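Long-range contacts in carboxylesterase (Est-2) (Archaeoglobus fulgidus, PDB 5FRD), which probably hydrolyses carboxylic esters as an alpha/beta-hydrolase-fold enzyme and carries a bound coenzyme A molecule close to its active site: residues 24-29 with 39-44; 82-87 with 108-113. All coordinates share one frame; numbering follows the deposited sequence. Where two conformers were deposited one is given.

Contact 1: 24-29 with 39-44; sequences VFYIHS and NQLTAI
Q40 meets Y26 with its aliphatic part: CB lies 3.6 Å from Y26 OH and 3.7 Å from Y26 CE2, an oblique approach to the far end of the ring. The Q40 chain then bends at chi2 (66°), which carries CD away from the tyrosine; the amide plane lies 59° from that of the ring, and Q40 NE2 bonds to N239 OD1 and M231 O. L41 follows, sliding past the ring in the opposite direction, with CD2 reaching 3.7 Å from Y26 CE1. I44 N is hydrogen-bonded to Q40 O at 2.7 Å, and in the conformer given its CG2 comes within 3.5 Å of Y26 OH. The same methyl lies 4.4 Å from V24 CG2, a looser apolar touch. The phenol oxygen thus has carbon of Q40 and I44 beside it, and its polar need is met by a hydrogen bond with G45 O. The contact belongs to the beta-alpha-beta unit of strand 24-27, helix 38-43 and strand 47-49, with strand 83-88 as the sheet neighbour on the other side of 24-27; W37 meets the Y26 ring, and helix 235-249 packs on I44 through L242 and L246.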
loop_
_atom_site.group_PDB
_atom_site.type_symbol
_atom_site.label_atom_id
_atom_site.label_comp_id
_atom_site.label_asym_id
_atom_site.label_seq_id
_atom_site.Cartn_x
_atom_site.Cartn_y
_atom_site.Cartn_z
ATOM N N VAL A 24 0.842 -3.110 -13.522
ATOM C CA VAL A 24 0.371 -2.555 -12.252
ATOM C C VAL A 24 0.914 -3.466 -11.159
ATOM O O VAL A 24 0.818 -4.692 -11.278
ATOM C CB VAL A 24 -1.172 -2.463 -12.172
ATOM C CG1 VAL A 24 -1.596 -1.742 -10.889
ATOM C CG2 VAL A 24 -1.731 -1.722 -13.359
ATOM N N PHE A 25 1.504 -2.857 -10.132
ATOM C CA PHE A 25 2.162 -3.560 -9.052
ATOM C C PHE A 25 1.691 -3.001 -7.711
ATOM O O PHE A 25 1.905 -1.806 -7.433
ATOM C CB PHE A 25 3.693 -3.422 -9.198
ATOM C CG PHE A 25 4.473 -4.345 -8.299
ATOM C CD1 PHE A 25 4.804 -5.636 -8.705
ATOM C CD2 PHE A 25 4.880 -3.923 -7.057
ATOM C CE1 PHE A 25 5.518 -6.465 -7.863
ATOM C CE2 PHE A 25 5.608 -4.771 -6.232
ATOM C CZ PHE A 25 5.914 -6.027 -6.663
ATOM N N TYR A 26 1.048 -3.848 -6.890
ATOM C CA TYR A 26 0.410 -3.397 -5.668
ATOM C C TYR A 26 1.196 -3.811 -4.445
ATOM O O TYR A 26 1.635 -4.964 -4.362
ATOM C CB TYR A 26 -0.996 -4.004 -5.522
ATOM C CG TYR A 26 -1.936 -3.851 -6.686
ATOM C CD1 TYR A 26 -1.929 -4.757 -7.717
ATOM C CD2 TYR A 26 -2.882 -2.830 -6.742
ATOM C CE1 TYR A 26 -2.815 -4.679 -8.772
ATOM C CE2 TYR A 26 -3.742 -2.719 -7.822
ATOM C CZ TYR A 26 -3.707 -3.633 -8.834
ATOM O OH TYR A 26 -4.594 -3.526 -9.901
ATOM N N ILE A 27 1.275 -2.913 -3.465
ATOM C CA ILE A 27 2.011 -3.131 -2.225
ATOM C C ILE A 27 1.076 -2.846 -1.027
ATOM O O ILE A 27 0.621 -1.712 -0.826
ATOM C CB ILE A 27 3.271 -2.242 -2.098
ATOM C CG1 ILE A 27 4.074 -2.287 -3.402
ATOM C CG2 ILE A 27 4.095 -2.738 -0.926
ATOM C CD1 ILE A 27 5.294 -1.403 -3.401
ATOM N N HIS A 28 0.813 -3.902 -0.269
ATOM C CA HIS A 28 -0.093 -3.903 0.881
ATOM C C HIS A 28 0.431 -3.162 2.097
ATOM O O HIS A 28 1.594 -2.757 2.166
ATOM C CB HIS A 28 -0.441 -5.338 1.280
ATOM C CG HIS A 28 0.722 -6.130 1.770
ATOM N ND1 HIS A 28 1.237 -6.001 3.040
ATOM C CD2 HIS A 28 1.486 -7.059 1.147
ATOM C CE1 HIS A 28 2.259 -6.831 3.182
ATOM N NE2 HIS A 28 2.458 -7.453 2.034
ATOM N N SER A 29 -0.442 -3.037 3.104
ATOM C CA SER A 29 -0.178 -2.343 4.346
ATOM C C SER A 29 0.252 -3.249 5.490
ATOM O O SER A 29 0.407 -4.469 5.336
ATOM C CB SER A 29 -1.446 -1.527 4.703
ATOM O OG SER A 29 -2.547 -2.368 4.782
ATOM N N ASN A 39 -9.861 -7.326 -5.036
ATOM C CA ASN A 39 -10.867 -6.641 -5.862
ATOM C C ASN A 39 -10.279 -5.858 -7.020
ATOM O O ASN A 39 -10.921 -5.669 -8.058
ATOM C CB ASN A 39 -11.726 -5.698 -5.016
ATOM C CG ASN A 39 -12.452 -6.408 -3.913
ATOM O OD1 ASN A 39 -13.358 -7.208 -4.172
ATOM N ND2 ASN A 39 -12.056 -6.160 -2.677
ATOM N N GLN A 40 -9.011 -5.443 -6.892
ATOM C CA GLN A 40 -8.297 -4.778 -7.959
ATOM C C GLN A 40 -7.666 -5.785 -8.926
ATOM O O GLN A 40 -7.708 -5.614 -10.144
ATOM C CB GLN A 40 -7.203 -3.857 -7.399
ATOM C CG GLN A 40 -7.739 -2.617 -6.697
ATOM C CD GLN A 40 -8.511 -2.921 -5.427
ATOM O OE1 GLN A 40 -8.010 -3.583 -4.532
ATOM N NE2 GLN A 40 -9.791 -2.397 -5.323
ATOM N N LEU A 41 -7.127 -6.864 -8.371
ATOM C CA LEU A 41 -6.467 -7.867 -9.192
ATOM C C LEU A 41 -7.435 -8.488 -10.180
ATOM O O LEU A 41 -7.067 -8.706 -11.330
ATOM C CB LEU A 41 -5.818 -8.940 -8.337
ATOM C CG LEU A 41 -4.595 -8.462 -7.567
ATOM C CD1 LEU A 41 -4.316 -9.414 -6.431
ATOM C CD2 LEU A 41 -3.395 -8.345 -8.505
ATOM N N THR A 42 -8.660 -8.740 -9.738
ATOM C CA THR A 42 -9.675 -9.392 -10.581
ATOM C C THR A 42 -10.247 -8.467 -11.640
ATOM O O THR A 42 -10.646 -8.942 -12.709
ATOM C CB THR A 42 -10.807 -10.017 -9.740
ATOM O OG1 THR A 42 -11.417 -8.988 -8.949
ATOM C CG2 THR A 42 -10.320 -11.145 -8.885
ATOM N N ALA A 43 -10.277 -7.170 -11.382
ATOM C CA ALA A 43 -10.886 -6.216 -12.305
ATOM C C ALA A 43 -9.901 -5.484 -13.173
ATOM O O ALA A 43 -10.134 -5.315 -14.355
ATOM C CB ALA A 43 -11.746 -5.212 -11.530
ATOM N N ILE A 44 -8.803 -5.036 -12.586
ATOM C CA ILE A 44 -7.798 -4.228 -13.257
ATOM C C ILE A 44 -6.642 -5.087 -13.731
ATOM O O ILE A 44 -6.135 -4.862 -14.829
ATOM C CB ILE A 44 -7.294 -3.144 -12.308
ATOM C CG1 ILE A 44 -8.468 -2.163 -12.107
ATOM C CG2 ILE A 44 -6.056 -2.445 -12.841
ATOM C CD1 ILE A 44 -8.236 -1.142 -11.049
#

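Contact 2: 82-87 with 108-113; sequences KAVVVG and ALVLVG
V84, V86 and V110 share one rotamer, CG1 anti to the backbone N (chi1 176°, -179° and 180°), and this sets their methyls against one another on a single face of the sheet. V84 CG1 crosses to V110 CG2 at 3.7 Å, while V84 CG2 lies near A108 CB. V86 stands side by side with V110, both pointing the same way, and its CG2 is 3.9 Å from V110 CB; its other methyl, CG1, reaches forward to V112 CG2 at 4.1 Å. An alanine in place of V86 would probably leave a gap beside V110 and V112, where the two lost methyls had touched them. On the other face the packing is sparser: L109 CD2 comes to 4.1 Å from V85 CB, and G87 has no side chain to add. Beneath the methyls, four hydrogen bonds join the parallel strands. V85 N gives to A108 O and V110 N to V85 O, the latter at 2.8 Å; G87 N then donates to V110 O, and V112 N to G87 O at 3.0 Å. F245 of helix 235-249 rests on A108 and V110, so the valine face is roofed by a helix. Central strands of an alpha/beta hydrolase meet here, and the bonding continues to G87, part of a probable nucleophile elbow. The chemistry is that of a buried, apolar interior: branched carbon packs above, while the N-H and C=O groups of V85 and G87 are bonded to A108, V110 and V112 across the strands; A108 N is an exception, buried with no partner in the model.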
loop_
_atom_site.group_PDB
_atom_site.type_symbol
_atom_site.label_atom_id
_atom_site.label_comp_id
_atom_site.label_asym_id
_atom_site.label_seq_id
_atom_site.Cartn_x
_atom_site.Cartn_y
_atom_site.Cartn_z
ATOM N N LYS A 82 8.424 -2.873 -15.553
ATOM C CA LYS A 82 8.072 -1.509 -15.152
ATOM C C LYS A 82 6.580 -1.490 -14.869
ATOM O O LYS A 82 5.827 -2.261 -15.432
ATOM C CB LYS A 82 8.395 -0.503 -16.239
ATOM C CG LYS A 82 9.846 -0.504 -16.660
ATOM C CD LYS A 82 10.106 0.644 -17.619
ATOM C CE LYS A 82 11.529 0.616 -18.165
ATOM N NZ LYS A 82 12.539 1.099 -17.179
ATOM N N ALA A 83 6.142 -0.625 -13.957
ATOM C CA ALA A 83 4.714 -0.648 -13.608
ATOM C C ALA A 83 4.266 0.643 -12.982
ATOM O O ALA A 83 5.076 1.431 -12.473
ATOM C CB ALA A 83 4.433 -1.772 -12.617
ATOM N N VAL A 84 2.941 0.839 -13.004
ATOM C CA VAL A 84 2.294 1.755 -12.091
ATOM C C VAL A 84 2.359 1.094 -10.709
ATOM O O VAL A 84 1.860 -0.024 -10.558
ATOM C CB VAL A 84 0.866 2.003 -12.543
ATOM C CG1 VAL A 84 0.128 2.885 -11.536
ATOM C CG2 VAL A 84 0.844 2.628 -13.932
ATOM N N VAL A 85 2.939 1.770 -9.742
ATOM C CA VAL A 85 3.107 1.215 -8.411
ATOM C C VAL A 85 2.043 1.771 -7.491
ATOM O O VAL A 85 1.943 3.004 -7.346
ATOM C CB VAL A 85 4.488 1.519 -7.853
ATOM C CG1 VAL A 85 4.656 0.954 -6.453
ATOM C CG2 VAL A 85 5.579 0.964 -8.776
ATOM N N VAL A 86 1.246 0.888 -6.916
ATOM C CA VAL A 86 0.081 1.243 -6.068
ATOM C C VAL A 86 0.422 0.794 -4.651
ATOM O O VAL A 86 0.593 -0.397 -4.410
ATOM C CB VAL A 86 -1.172 0.521 -6.555
ATOM C CG1 VAL A 86 -2.379 0.912 -5.700
ATOM C CG2 VAL A 86 -1.446 0.774 -8.022
ATOM N N GLY A 87 0.532 1.721 -3.717
ATOM C CA GLY A 87 0.873 1.413 -2.335
ATOM C C GLY A 87 -0.115 1.930 -1.332
ATOM O O GLY A 87 -0.478 3.099 -1.412
ATOM N N ALA A 108 4.266 5.287 -12.961
ATOM C CA ALA A 108 3.387 6.226 -12.248
ATOM C C ALA A 108 3.251 5.695 -10.830
ATOM O O ALA A 108 3.620 4.562 -10.551
ATOM C CB ALA A 108 2.016 6.297 -12.893
ATOM N N LEU A 109 2.756 6.529 -9.914
ATOM C CA LEU A 109 2.576 6.186 -8.509
ATOM C C LEU A 109 1.122 6.364 -8.135
ATOM O O LEU A 109 0.510 7.348 -8.553
ATOM C CB LEU A 109 3.423 7.076 -7.627
ATOM C CG LEU A 109 4.906 6.781 -7.523
ATOM C CD1 LEU A 109 5.598 7.844 -6.685
ATOM C CD2 LEU A 109 5.140 5.442 -6.836
ATOM N N VAL A 110 0.577 5.454 -7.345
ATOM C CA VAL A 110 -0.761 5.574 -6.791
ATOM C C VAL A 110 -0.566 5.430 -5.301
ATOM O O VAL A 110 -0.185 4.380 -4.805
ATOM C CB VAL A 110 -1.726 4.581 -7.377
ATOM C CG1 VAL A 110 -3.104 4.772 -6.731
ATOM C CG2 VAL A 110 -1.791 4.678 -8.883
ATOM N N LEU A 111 -0.773 6.515 -4.567
ATOM C CA LEU A 111 -0.543 6.604 -3.143
ATOM C C LEU A 111 -1.910 6.569 -2.477
ATOM O O LEU A 111 -2.713 7.492 -2.642
ATOM C CB LEU A 111 0.191 7.890 -2.800
ATOM C CG LEU A 111 1.562 8.011 -3.458
ATOM C CD1 LEU A 111 2.122 9.396 -3.167
ATOM C CD2 LEU A 111 2.518 6.914 -2.980
ATOM N N VAL A 112 -2.182 5.500 -1.758
ATOM C CA VAL A 112 -3.486 5.223 -1.190
ATOM C C VAL A 112 -3.372 5.184 0.328
ATOM O O VAL A 112 -2.622 4.379 0.880
ATOM C CB VAL A 112 -4.034 3.856 -1.667
ATOM C CG1 VAL A 112 -5.462 3.692 -1.180
ATOM C CG2 VAL A 112 -3.956 3.707 -3.192
ATOM N N GLY A 113 -4.137 6.024 1.038
ATOM C CA GLY A 113 -4.143 5.955 2.488
ATOM C C GLY A 113 -2.729 5.904 3.067
ATOM O O GLY A 113 -2.357 4.966 3.802
#

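Contact 1 and contact 2 lie in one sheet, their centres about 10 Å apart, and meet where strands 24-27 and 83-88 run as neighbours. F25 O and V86 N stand 2.8 Å apart, as do I27 N and V86 O, both probable hydrogen bonds. V86 also packs on the face toward helix 38-43, its CB 3.8 Å from Y26 CD2, so this residue serves both contacts. Strand 83-88 leads into the probable nucleophile elbow with S89, whose likely triad partners are H228 and D200. Coenzyme A lies further off, about 10 Å from the side chain of L111 in contact 2, whereas contact 1 lies away from the annotated sites, though Y26 is near the probable elbow without touching it.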